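Glutamate--tRNA ligase (Methanothermobacter thermautotrophicus, PDB 3AII) probably attaches glutamate to tRNA in two steps, activating it with ATP and passing it to the acceptor end, as a non-discriminating archaeal enzyme of class I. Local coordinates at residues A[407-412]-A[449-454]; A[413-418]-A[444-449]; A[438-443]-A[515-520]; A[461-466]-A[491-496]. All blocks are in the same frame, centred on the assembly; numbering follows the deposited sequence. Where two conformers were deposited one is given.

Interaction 1 (A[407-412]-A[449-454]); sequences AADPVK and PGDDLG
The amide nitrogen of Gly450 is gripped twice, by the carbonyl oxygens of two successive residues. Its hydrogen bond to Ala408 O, 3.3 Å from Gly450 N, lies nearly along the C=O axis. Asp409 O sits closer to Gly450 N, at 2.9 Å, but the angle at the hydrogen is only 127° and this second bond is weak. A CB on Gly450 would clash with Asp409 O, consistent with a glycine at this position. Alongside, Ala407 CB rests against CD of the Pro449 ring. Further along, Val411 holds CG1 in the crowded position between backbone N and carbonyl carbon (chi1 54°), which sets it 3.6 Å from Leu453 CD2, the two side chains crossing at about a right angle. At the exposed end Asp409 OD2 comes within 3.3 Å of Asp451 OD1, with the carboxylate planes 73° apart; two like charges so near would probably favour protonation or a counter-ion. Pro410 and Pro449 form an antiparallel non-hydrogen-bonded pair, and a type II turn from Gly450 to Leu453 follows. The chain here passes from strand 402-408 to 410-416, the junction between the two barrel-like sheets of the anticodon-binding region, as in GlnRS-type enzymes.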
loop_
_atom_site.group_PDB
_atom_site.type_symbol
_atom_site.label_atom_id
_atom_site.label_comp_id
_atom_site.label_asym_id
_atom_site.label_seq_id
_atom_site.Cartn_x
_atom_site.Cartn_y
_atom_site.Cartn_z
ATOM N N ALA A 407 14.294 -12.639 23.843
ATOM C CA ALA A 407 13.881 -12.065 25.119
ATOM C C ALA A 407 14.059 -10.549 25.066
ATOM O O ALA A 407 15.186 -10.051 25.144
ATOM C CB ALA A 407 14.710 -12.662 26.256
ATOM N N ALA A 408 12.943 -9.835 24.918
ATOM C CA ALA A 408 12.931 -8.372 24.927
ATOM C C ALA A 408 13.241 -7.855 26.334
ATOM O O ALA A 408 12.793 -8.443 27.310
ATOM C CB ALA A 408 11.579 -7.879 24.501
ATOM N N ASP A 409 13.976 -6.745 26.421
ATOM C CA ASP A 409 14.314 -6.123 27.712
ATOM C C ASP A 409 14.709 -7.179 28.738
ATOM O O ASP A 409 14.104 -7.295 29.809
ATOM C CB ASP A 409 13.152 -5.273 28.222
ATOM C CG ASP A 409 12.898 -4.053 27.349
ATOM O OD1 ASP A 409 13.855 -3.544 26.722
ATOM O OD2 ASP A 409 11.739 -3.608 27.284
ATOM N N PRO A 410 15.739 -7.956 28.408
ATOM C CA PRO A 410 16.030 -9.158 29.179
ATOM C C PRO A 410 16.612 -8.850 30.553
ATOM O O PRO A 410 17.277 -7.833 30.754
ATOM C CB PRO A 410 17.062 -9.875 28.313
ATOM C CG PRO A 410 17.747 -8.765 27.567
ATOM C CD PRO A 410 16.661 -7.785 27.273
ATOM N N VAL A 411 16.307 -9.728 31.495
ATOM C CA VAL A 411 16.981 -9.698 32.783
ATOM C C VAL A 411 17.841 -10.955 32.903
ATOM O O VAL A 411 17.409 -12.062 32.590
ATOM C CB VAL A 411 16.000 -9.558 33.954
ATOM C CG1 VAL A 411 14.932 -10.627 33.894
ATOM C CG2 VAL A 411 16.754 -9.608 35.289
ATOM N N LYS A 412 19.092 -10.769 33.312
ATOM C CA LYS A 412 20.015 -11.890 33.396
ATOM C C LYS A 412 19.922 -12.472 34.795
ATOM O O LYS A 412 20.144 -11.766 35.775
ATOM C CB LYS A 412 21.446 -11.459 33.090
ATOM C CG LYS A 412 22.421 -12.606 32.994
ATOM C CD LYS A 412 23.823 -12.121 32.633
ATOM C CE LYS A 412 24.763 -13.289 32.399
ATOM N NZ LYS A 412 26.176 -12.847 32.221
ATOM N N PRO A 449 12.696 -12.503 29.445
ATOM C CA PRO A 449 12.071 -11.240 29.036
ATOM C C PRO A 449 11.596 -10.485 30.262
ATOM O O PRO A 449 10.872 -11.047 31.080
ATOM C CB PRO A 449 10.878 -11.686 28.180
ATOM C CG PRO A 449 10.634 -13.121 28.555
ATOM C CD PRO A 449 11.961 -13.687 28.965
ATOM N N GLY A 450 12.016 -9.236 30.401
ATOM C CA GLY A 450 11.786 -8.512 31.641
ATOM C C GLY A 450 10.415 -7.886 31.813
ATOM O O GLY A 450 10.023 -7.559 32.931
ATOM N N ASP A 451 9.683 -7.719 30.716
ATOM C CA ASP A 451 8.409 -6.999 30.752
ATOM C C ASP A 451 7.281 -7.774 31.432
ATOM O O ASP A 451 6.927 -8.878 31.014
ATOM C CB ASP A 451 7.987 -6.574 29.342
ATOM C CG ASP A 451 8.927 -5.544 28.740
ATOM O OD1 ASP A 451 9.619 -4.847 29.515
ATOM O OD2 ASP A 451 8.972 -5.429 27.494
ATOM N N ASP A 452 6.711 -7.175 32.472
ATOM C CA ASP A 452 5.625 -7.795 33.220
ATOM C C ASP A 452 6.087 -9.107 33.833
ATOM O O ASP A 452 5.312 -10.051 33.956
ATOM C CB ASP A 452 4.412 -8.036 32.319
ATOM C CG ASP A 452 3.801 -6.745 31.811
ATOM O OD1 ASP A 452 4.142 -5.672 32.352
ATOM O OD2 ASP A 452 2.977 -6.805 30.872
ATOM N N LEU A 453 7.363 -9.160 34.198
ATOM C CA LEU A 453 7.919 -10.333 34.856
ATOM C C LEU A 453 7.744 -10.178 36.364
ATOM O O LEU A 453 8.522 -9.487 37.024
ATOM C CB LEU A 453 9.402 -10.482 34.520
ATOM C CG LEU A 453 10.113 -11.673 35.163
ATOM C CD1 LEU A 453 9.496 -12.978 34.692
ATOM C CD2 LEU A 453 11.600 -11.644 34.864
ATOM N N GLY A 454 6.714 -10.816 36.906
ATOM C CA GLY A 454 6.457 -10.725 38.330
ATOM C C GLY A 454 6.925 -11.964 39.065
ATOM O O GLY A 454 7.432 -12.901 38.459
#

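Interaction 2 (A[413-418]-A[444-449]); sequences LEVVGL and GEVYLP
Leu413 and Leu448 both set CG anti to the carbonyl carbon (chi1 -64° and -60°), and chi2 near 180° in each carries the CD1 methyls on to meet tip to tip, 3.8 Å apart, with the side chains crossing at about a right angle. Beside them Val446 keeps CG2 in the crowded position between its backbone N and carbonyl carbon, 3.7 Å from Leu413 O. Three backbone hydrogen bonds, all nearly straight, hold the strands. Leu413 N meets Val446 O at 2.8 Å, and Val446 N returns the bond to Leu413 O, making a hydrogen-bonded pair; Val415 N then reaches Gly444 O, also at 2.8 Å. Glu414 and Glu445 form a non-hydrogen-bonded pair on the opposite face from Leu413 and Val446. There Glu445 CG packs 4.0 Å from Glu414 CA, but the two like charges are not in contact, and Glu445 OE1 has a long, weak ion pair with Lys412 NZ. Trp493 and Leu460 pack on Val446. The chain leaves through a type II turn from Val415 to Leu418. Strand 445-449 lies between 410-416 and 489-495 in a six-stranded mixed sheet whose end strands also pair, consistent with the beta-barrels of this family's anticodon-binding region.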
loop_
_atom_site.group_PDB
_atom_site.type_symbol
_atom_site.label_atom_id
_atom_site.label_comp_id
_atom_site.label_asym_id
_atom_site.label_seq_id
_atom_site.Cartn_x
_atom_site.Cartn_y
_atom_site.Cartn_z
ATOM N N LEU A 413 19.583 -13.756 34.877
ATOM C CA LEU A 413 19.325 -14.399 36.156
ATOM C C LEU A 413 20.017 -15.754 36.258
ATOM O O LEU A 413 19.987 -16.559 35.323
ATOM C CB LEU A 413 17.824 -14.588 36.361
ATOM C CG LEU A 413 16.982 -13.316 36.461
ATOM C CD1 LEU A 413 15.489 -13.599 36.283
ATOM C CD2 LEU A 413 17.256 -12.666 37.813
ATOM N N GLU A 414 20.636 -16.007 37.406
ATOM C CA GLU A 414 21.206 -17.315 37.683
ATOM C C GLU A 414 20.096 -18.253 38.116
ATOM O O GLU A 414 19.249 -17.872 38.926
ATOM C CB GLU A 414 22.229 -17.208 38.819
ATOM C CG GLU A 414 22.776 -18.534 39.252
ATOM C CD GLU A 414 23.885 -18.385 40.266
ATOM O OE1 GLU A 414 23.969 -17.307 40.892
ATOM O OE2 GLU A 414 24.668 -19.346 40.435
ATOM N N VAL A 415 20.080 -19.475 37.585
ATOM C CA VAL A 415 19.136 -20.468 38.092
ATOM C C VAL A 415 19.767 -21.083 39.338
ATOM O O VAL A 415 20.547 -22.025 39.251
ATOM C CB VAL A 415 18.800 -21.553 37.040
ATOM C CG1 VAL A 415 17.804 -22.563 37.605
ATOM C CG2 VAL A 415 18.243 -20.888 35.774
ATOM N N VAL A 416 19.462 -20.504 40.496
ATOM C CA VAL A 416 20.091 -20.926 41.747
ATOM C C VAL A 416 19.637 -22.325 42.140
ATOM O O VAL A 416 18.446 -22.613 42.187
ATOM C CB VAL A 416 19.755 -19.946 42.884
ATOM C CG1 VAL A 416 20.311 -20.443 44.218
ATOM C CG2 VAL A 416 20.286 -18.549 42.551
ATOM N N GLY A 417 20.591 -23.214 42.385
ATOM C CA GLY A 417 20.255 -24.571 42.777
ATOM C C GLY A 417 20.045 -25.547 41.630
ATOM O O GLY A 417 19.621 -26.684 41.858
ATOM N N LEU A 418 20.328 -25.120 40.398
ATOM C CA LEU A 418 20.267 -26.042 39.264
ATOM C C LEU A 418 21.194 -27.222 39.559
ATOM O O LEU A 418 22.389 -27.031 39.815
ATOM C CB LEU A 418 20.705 -25.338 37.980
ATOM C CG LEU A 418 20.652 -26.164 36.696
ATOM C CD1 LEU A 418 19.209 -26.532 36.351
ATOM C CD2 LEU A 418 21.304 -25.393 35.546
ATOM N N GLY A 444 23.718 -22.393 33.734
ATOM C CA GLY A 444 23.621 -21.651 34.980
ATOM C C GLY A 444 22.795 -20.383 34.873
ATOM O O GLY A 444 21.802 -20.225 35.576
ATOM N N GLU A 445 23.197 -19.476 33.988
ATOM C CA GLU A 445 22.502 -18.197 33.849
ATOM C C GLU A 445 21.627 -18.174 32.602
ATOM O O GLU A 445 21.959 -18.788 31.586
ATOM C CB GLU A 445 23.502 -17.041 33.772
ATOM C CG GLU A 445 24.168 -16.704 35.106
ATOM C CD GLU A 445 25.192 -15.597 34.964
ATOM O OE1 GLU A 445 26.012 -15.667 34.023
ATOM O OE2 GLU A 445 25.177 -14.662 35.791
ATOM N N VAL A 446 20.513 -17.461 32.689
ATOM C CA VAL A 446 19.639 -17.269 31.532
ATOM C C VAL A 446 19.212 -15.823 31.427
ATOM O O VAL A 446 19.268 -15.067 32.405
ATOM C CB VAL A 446 18.357 -18.128 31.614
ATOM C CG1 VAL A 446 18.690 -19.593 31.685
ATOM C CG2 VAL A 446 17.480 -17.712 32.829
ATOM N N TYR A 447 18.781 -15.433 30.233
ATOM C CA TYR A 447 18.076 -14.175 30.066
ATOM C C TYR A 447 16.582 -14.448 29.981
ATOM O O TYR A 447 16.146 -15.306 29.203
ATOM C CB TYR A 447 18.533 -13.476 28.784
ATOM C CG TYR A 447 19.943 -12.925 28.837
ATOM C CD1 TYR A 447 20.987 -13.592 28.213
ATOM C CD2 TYR A 447 20.214 -11.713 29.468
ATOM C CE1 TYR A 447 22.277 -13.086 28.237
ATOM C CE2 TYR A 447 21.503 -11.197 29.500
ATOM C CZ TYR A 447 22.526 -11.885 28.874
ATOM O OH TYR A 447 23.809 -11.379 28.886
ATOM N N LEU A 448 15.792 -13.746 30.791
ATOM C CA LEU A 448 14.337 -13.812 30.679
ATOM C C LEU A 448 13.788 -12.475 30.214
ATOM O O LEU A 448 14.336 -11.425 30.554
ATOM C CB LEU A 448 13.683 -14.139 32.023
ATOM C CG LEU A 448 14.050 -15.440 32.715
ATOM C CD1 LEU A 448 13.194 -15.621 33.980
ATOM C CD2 LEU A 448 13.844 -16.597 31.779
ATOM N N PRO A 449 12.696 -12.503 29.445
ATOM C CA PRO A 449 12.071 -11.240 29.036
ATOM C C PRO A 449 11.596 -10.485 30.262
ATOM O O PRO A 449 10.872 -11.047 31.080
ATOM C CB PRO A 449 10.878 -11.686 28.180
ATOM C CG PRO A 449 10.634 -13.121 28.555
ATOM C CD PRO A 449 11.961 -13.687 28.965
#

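Interaction 3 (A[438-443]-A[515-520]); sequences RVLELR and VIEADA
The tight part of this contact is a buried salt bridge in which Arg438 grips Glu517 side-on, with NE and NH1 each taking one carboxylate oxygen. Arg438 NE donates to Glu517 OE1 at 3.0 Å, in the guanidinium plane but from above the carboxylate plane. Arg438 NH1 meets the syn lone pair of Glu517 OE2 at 2.9 Å, and the two planes stand 45° apart. Bends at chi2 and chi3 turn the arginine edge toward the acid. Leu440 adds an apolar cover, its CD2 lying 3.4 Å from Glu517 OE1. The looser, solvent side holds Val439, exposed and pointing away, and Asp519, partly exposed: Asp519 OD2 touches the aliphatic Arg438 CB at 3.5 Å and also CG, yet stays 5.6 Å from Arg438 NE. Glu517 OE2 also accepts a bond from Phe405 N, and Arg438 NH2 reaches Glu532 and Pro427 O, so both charges have further partners. A leucine at Arg438 would remove both bonds to Glu517 and would probably leave that buried carboxylate poorly compensated. Strand 437-442, paired with 422-427, meets the chain just after strand 511-516, where it enters a 3-10 turn, while Phe405 of strand 402-408 lies against Arg438 in a cation-pi contact.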
loop_
_atom_site.group_PDB
_atom_site.type_symbol
_atom_site.label_atom_id
_atom_site.label_comp_id
_atom_site.label_asym_id
_atom_site.label_seq_id
_atom_site.Cartn_x
_atom_site.Cartn_y
_atom_site.Cartn_z
ATOM N N ARG A 438 16.364 -26.895 17.453
ATOM C CA ARG A 438 17.350 -26.106 18.196
ATOM C C ARG A 438 17.785 -26.864 19.443
ATOM O O ARG A 438 17.002 -27.610 20.034
ATOM C CB ARG A 438 16.765 -24.753 18.622
ATOM C CG ARG A 438 16.201 -23.903 17.510
ATOM C CD ARG A 438 14.704 -23.668 17.693
ATOM N NE ARG A 438 14.445 -22.793 18.844
ATOM C CZ ARG A 438 13.230 -22.534 19.309
ATOM N NH1 ARG A 438 13.075 -21.696 20.326
ATOM N NH2 ARG A 438 12.174 -23.120 18.762
ATOM N N VAL A 439 19.042 -26.681 19.840
ATOM C CA VAL A 439 19.569 -27.268 21.060
ATOM C C VAL A 439 20.030 -26.132 21.921
ATOM O O VAL A 439 20.899 -25.349 21.530
ATOM C CB VAL A 439 20.742 -28.220 20.781
ATOM C CG1 VAL A 439 21.231 -28.864 22.073
ATOM C CG2 VAL A 439 20.290 -29.281 19.778
ATOM N N LEU A 440 19.412 -26.027 23.085
ATOM C CA LEU A 440 19.716 -24.958 24.027
ATOM C C LEU A 440 20.347 -25.570 25.256
ATOM O O LEU A 440 19.788 -26.490 25.854
ATOM C CB LEU A 440 18.439 -24.241 24.437
ATOM C CG LEU A 440 17.673 -23.569 23.297
ATOM C CD1 LEU A 440 16.492 -22.780 23.812
ATOM C CD2 LEU A 440 18.603 -22.657 22.542
ATOM N N GLU A 441 21.512 -25.060 25.629
ATOM C CA GLU A 441 22.245 -25.608 26.750
ATOM C C GLU A 441 22.053 -24.730 27.990
ATOM O O GLU A 441 22.623 -23.642 28.089
ATOM C CB GLU A 441 23.731 -25.721 26.408
ATOM C CG GLU A 441 24.038 -26.543 25.164
ATOM C CD GLU A 441 24.055 -28.040 25.415
ATOM O OE1 GLU A 441 23.729 -28.478 26.553
ATOM O OE2 GLU A 441 24.412 -28.780 24.464
ATOM N N LEU A 442 21.246 -25.206 28.928
ATOM C CA LEU A 442 21.048 -24.495 30.183
ATOM C C LEU A 442 22.144 -24.927 31.160
ATOM O O LEU A 442 22.225 -26.102 31.529
ATOM C CB LEU A 442 19.663 -24.834 30.743
ATOM C CG LEU A 442 19.439 -24.374 32.182
ATOM C CD1 LEU A 442 19.445 -22.859 32.233
ATOM C CD2 LEU A 442 18.138 -24.946 32.742
ATOM N N ARG A 443 23.003 -23.990 31.557
ATOM C CA ARG A 443 24.183 -24.336 32.365
ATOM C C ARG A 443 24.183 -23.639 33.712
ATOM O O ARG A 443 24.637 -24.205 34.714
ATOM C CB ARG A 443 25.483 -23.978 31.633
ATOM C CG ARG A 443 25.870 -24.919 30.514
ATOM C CD ARG A 443 27.172 -24.475 29.858
ATOM N NE ARG A 443 28.308 -24.547 30.775
ATOM C CZ ARG A 443 29.542 -24.157 30.467
ATOM N NH1 ARG A 443 29.803 -23.661 29.264
ATOM N NH2 ARG A 443 30.516 -24.261 31.364
ATOM N N VAL A 515 17.915 -10.046 23.590
ATOM C CA VAL A 515 18.837 -11.078 23.160
ATOM C C VAL A 515 18.060 -12.209 22.505
ATOM O O VAL A 515 16.888 -12.426 22.802
ATOM C CB VAL A 515 19.712 -11.620 24.310
ATOM C CG1 VAL A 515 20.676 -10.531 24.799
ATOM C CG2 VAL A 515 18.842 -12.140 25.460
ATOM N N ILE A 516 18.731 -12.923 21.613
ATOM C CA ILE A 516 18.100 -14.015 20.882
ATOM C C ILE A 516 19.009 -15.240 20.962
ATOM O O ILE A 516 20.216 -15.126 21.153
ATOM C CB ILE A 516 17.797 -13.579 19.408
ATOM C CG1 ILE A 516 16.882 -14.585 18.695
ATOM C CG2 ILE A 516 19.105 -13.315 18.630
ATOM C CD1 ILE A 516 16.263 -14.049 17.390
ATOM N N GLU A 517 18.426 -16.423 20.846
ATOM C CA GLU A 517 19.218 -17.637 20.946
ATOM C C GLU A 517 20.227 -17.788 19.793
ATOM O O GLU A 517 20.037 -17.241 18.709
ATOM C CB GLU A 517 18.302 -18.852 21.051
ATOM C CG GLU A 517 17.615 -19.210 19.755
ATOM C CD GLU A 517 16.661 -20.368 19.947
ATOM O OE1 GLU A 517 17.063 -21.525 19.700
ATOM O OE2 GLU A 517 15.515 -20.112 20.360
ATOM N N ALA A 518 21.303 -18.529 20.075
ATOM C CA ALA A 518 22.434 -18.689 19.160
ATOM C C ALA A 518 22.069 -19.078 17.737
ATOM O O ALA A 518 22.671 -18.585 16.780
ATOM C CB ALA A 518 23.433 -19.704 19.737
ATOM N N ASP A 519 21.090 -19.962 17.571
ATOM C CA ASP A 519 20.730 -20.419 16.227
ATOM C C ASP A 519 20.216 -19.343 15.272
ATOM O O ASP A 519 20.266 -19.507 14.053
ATOM C CB ASP A 519 19.720 -21.563 16.302
ATOM C CG ASP A 519 20.378 -22.897 16.551
ATOM O OD1 ASP A 519 21.514 -23.107 16.061
ATOM O OD2 ASP A 519 19.759 -23.739 17.239
ATOM N N ALA A 520 19.707 -18.244 15.815
ATOM C CA ALA A 520 19.242 -17.142 15.007
ATOM C C ALA A 520 20.342 -16.645 14.070
ATOM O O ALA A 520 20.055 -16.085 13.027
ATOM C CB ALA A 520 18.735 -16.010 15.903
#

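Interaction 4 (A[461-466]-A[491-496]); sequences IDAVNV and IHWVPA
The indole of Trp493 presents its N-H edge to the backbone of Ile461, while the His492 side chain starts away from 461-466 and its ND1 is hydrogen-bonded to Arg533 NH2. Trp493 NE1 donates to Ile461 O at 3.0 Å, the hydrogen bond being nearly straight (167°), with the oxygen in the ring plane and the nitrogen on a carbonyl lone pair. Ala463 CB, coming in obliquely, lies 3.6 Å from Trp493 CZ2. Phe405 meets the same ring system with planes at about 45°, and Val424, Leu448 and Leu460 also touch the buried tryptophan. Its CG occupies the crowded position between backbone N and carbonyl carbon (chi1 62°), and chi2 turns the indole so that NE1 faces Ile461 O. Ile461 is held at its other polar end too: Ile461 N donates to Ile491 O at 3.0 Å, in the carbonyl plane. Ile461 CG1 folds over the same oxygen, 3.4 Å from Ile491 O. A leucine at Trp493 would remove the N-H donor and the ring, and would probably leave the buried Ile461 O unsatisfied and loosen the packing around Ala463. Ala463 and Val464 both face Leu460, so the arrangement is that of a beta-hairpin, 456-460 with 464-469, with a classic bulge beside its turn, fastened to the broken strand 489-495 within the anticodon-binding region.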
loop_
_atom_site.group_PDB
_atom_site.type_symbol
_atom_site.label_atom_id
_atom_site.label_comp_id
_atom_site.label_asym_id
_atom_site.label_seq_id
_atom_site.Cartn_x
_atom_site.Cartn_y
_atom_site.Cartn_z
ATOM N N ILE A 461 10.510 -22.764 28.944
ATOM C CA ILE A 461 9.936 -23.694 27.965
ATOM C C ILE A 461 10.864 -24.861 27.632
ATOM O O ILE A 461 12.024 -24.656 27.300
ATOM C CB ILE A 461 9.504 -22.963 26.690
ATOM C CG1 ILE A 461 8.304 -22.055 26.995
ATOM C CG2 ILE A 461 9.187 -23.972 25.554
ATOM C CD1 ILE A 461 7.974 -21.085 25.877
ATOM N N ASP A 462 10.337 -26.083 27.753
ATOM C CA ASP A 462 11.091 -27.306 27.466
ATOM C C ASP A 462 12.297 -27.583 28.375
ATOM O O ASP A 462 13.057 -28.523 28.126
ATOM C CB ASP A 462 11.524 -27.332 25.990
ATOM C CG ASP A 462 10.362 -27.613 25.053
ATOM O OD1 ASP A 462 9.321 -28.109 25.532
ATOM O OD2 ASP A 462 10.483 -27.348 23.839
ATOM N N ALA A 463 12.455 -26.813 29.455
ATOM C CA ALA A 463 13.682 -26.877 30.237
ATOM C C ALA A 463 13.472 -27.263 31.703
ATOM O O ALA A 463 13.583 -28.436 32.057
ATOM C CB ALA A 463 14.441 -25.546 30.123
ATOM N N VAL A 464 13.174 -26.282 32.548
ATOM C CA VAL A 464 13.073 -26.535 33.990
ATOM C C VAL A 464 12.010 -25.646 34.592
ATOM O O VAL A 464 11.592 -24.671 33.981
ATOM C CB VAL A 464 14.398 -26.244 34.735
ATOM C CG1 VAL A 464 15.479 -27.241 34.333
ATOM C CG2 VAL A 464 14.844 -24.800 34.488
ATOM N N ASN A 465 11.582 -25.967 35.808
ATOM C CA ASN A 465 10.620 -25.134 36.519
ATOM C C ASN A 465 11.358 -24.387 37.623
ATOM O O ASN A 465 12.193 -24.965 38.308
ATOM C CB ASN A 465 9.522 -26.008 37.132
ATOM C CG ASN A 465 8.943 -26.988 36.130
ATOM O OD1 ASN A 465 8.663 -26.622 34.992
ATOM N ND2 ASN A 465 8.773 -28.244 36.545
ATOM N N VAL A 466 11.075 -23.098 37.759
ATOM C CA VAL A 466 11.765 -22.282 38.746
ATOM C C VAL A 466 10.759 -21.407 39.472
ATOM O O VAL A 466 9.602 -21.304 39.052
ATOM C CB VAL A 466 12.787 -21.374 38.073
ATOM C CG1 VAL A 466 13.883 -22.216 37.405
ATOM C CG2 VAL A 466 12.093 -20.450 37.058
ATOM N N ILE A 491 7.459 -19.506 30.034
ATOM C CA ILE A 491 8.219 -18.327 29.662
ATOM C C ILE A 491 9.341 -18.727 28.713
ATOM O O ILE A 491 9.986 -19.769 28.891
ATOM C CB ILE A 491 8.768 -17.548 30.902
ATOM C CG1 ILE A 491 9.236 -16.142 30.491
ATOM C CG2 ILE A 491 9.886 -18.310 31.582
ATOM C CD1 ILE A 491 9.501 -15.210 31.677
ATOM N N HIS A 492 9.571 -17.907 27.690
ATOM C CA HIS A 492 10.710 -18.162 26.813
ATOM C C HIS A 492 11.962 -17.623 27.486
ATOM O O HIS A 492 11.877 -16.879 28.475
ATOM C CB HIS A 492 10.501 -17.605 25.392
ATOM C CG HIS A 492 10.216 -16.135 25.335
ATOM N ND1 HIS A 492 9.043 -15.584 25.798
ATOM C CD2 HIS A 492 10.933 -15.108 24.812
ATOM C CE1 HIS A 492 9.057 -14.277 25.590
ATOM N NE2 HIS A 492 10.194 -13.964 24.994
ATOM N N TRP A 493 13.119 -18.021 26.977
ATOM C CA TRP A 493 14.378 -17.814 27.689
ATOM C C TRP A 493 15.557 -18.034 26.748
ATOM O O TRP A 493 15.428 -18.696 25.713
ATOM C CB TRP A 493 14.465 -18.762 28.904
ATOM C CG TRP A 493 14.443 -20.208 28.490
ATOM C CD1 TRP A 493 13.348 -20.944 28.110
ATOM C CD2 TRP A 493 15.572 -21.068 28.359
ATOM N NE1 TRP A 493 13.742 -22.232 27.780
ATOM C CE2 TRP A 493 15.100 -22.323 27.918
ATOM C CE3 TRP A 493 16.942 -20.907 28.587
ATOM C CZ2 TRP A 493 15.962 -23.407 27.685
ATOM C CZ3 TRP A 493 17.789 -21.984 28.366
ATOM C CH2 TRP A 493 17.291 -23.218 27.924
ATOM N N VAL A 494 16.699 -17.452 27.096
ATOM C CA VAL A 494 17.917 -17.590 26.307
ATOM C C VAL A 494 19.105 -17.933 27.213
ATOM O O VAL A 494 19.353 -17.237 28.197
ATOM C CB VAL A 494 18.230 -16.283 25.553
ATOM C CG1 VAL A 494 19.472 -16.465 24.686
ATOM C CG2 VAL A 494 17.024 -15.844 24.687
ATOM N N PRO A 495 19.842 -19.012 26.895
ATOM C CA PRO A 495 21.051 -19.345 27.658
ATOM C C PRO A 495 22.015 -18.162 27.647
ATOM O O PRO A 495 22.264 -17.588 26.588
ATOM C CB PRO A 495 21.660 -20.515 26.873
ATOM C CG PRO A 495 20.532 -21.114 26.100
ATOM C CD PRO A 495 19.547 -19.993 25.831
ATOM N N ALA A 496 22.564 -17.798 28.798
ATOM C CA ALA A 496 23.362 -16.575 28.862
ATOM C C ALA A 496 24.655 -16.664 28.051
ATOM O O ALA A 496 25.091 -15.675 27.448
ATOM C CB ALA A 496 23.664 -16.216 30.301
#

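All four contacts lie in the anticodon-binding region, on one side of the chain's centre, with their centres about 8 to 16 Å apart. Interactions 1, 2 and 4 reach one mixed sheet, in which strand 445-449 runs between 410-416 and 489-495; interactions 1 and 2 share Pro449. Interaction 1 includes the end of strand 402-408, which pairs with strand 511-516 of interaction 3, so it sits where the two sheets join. Along the chain, interaction 2 falls between the segments of interaction 1, interaction 4 between those of interaction 3, and interaction 3 alternates with 1 and 2. Leu440 packs on Trp493, tying interactions 3 and 4. The two six-stranded sheets of the anticodon-binding region are joined into one unit.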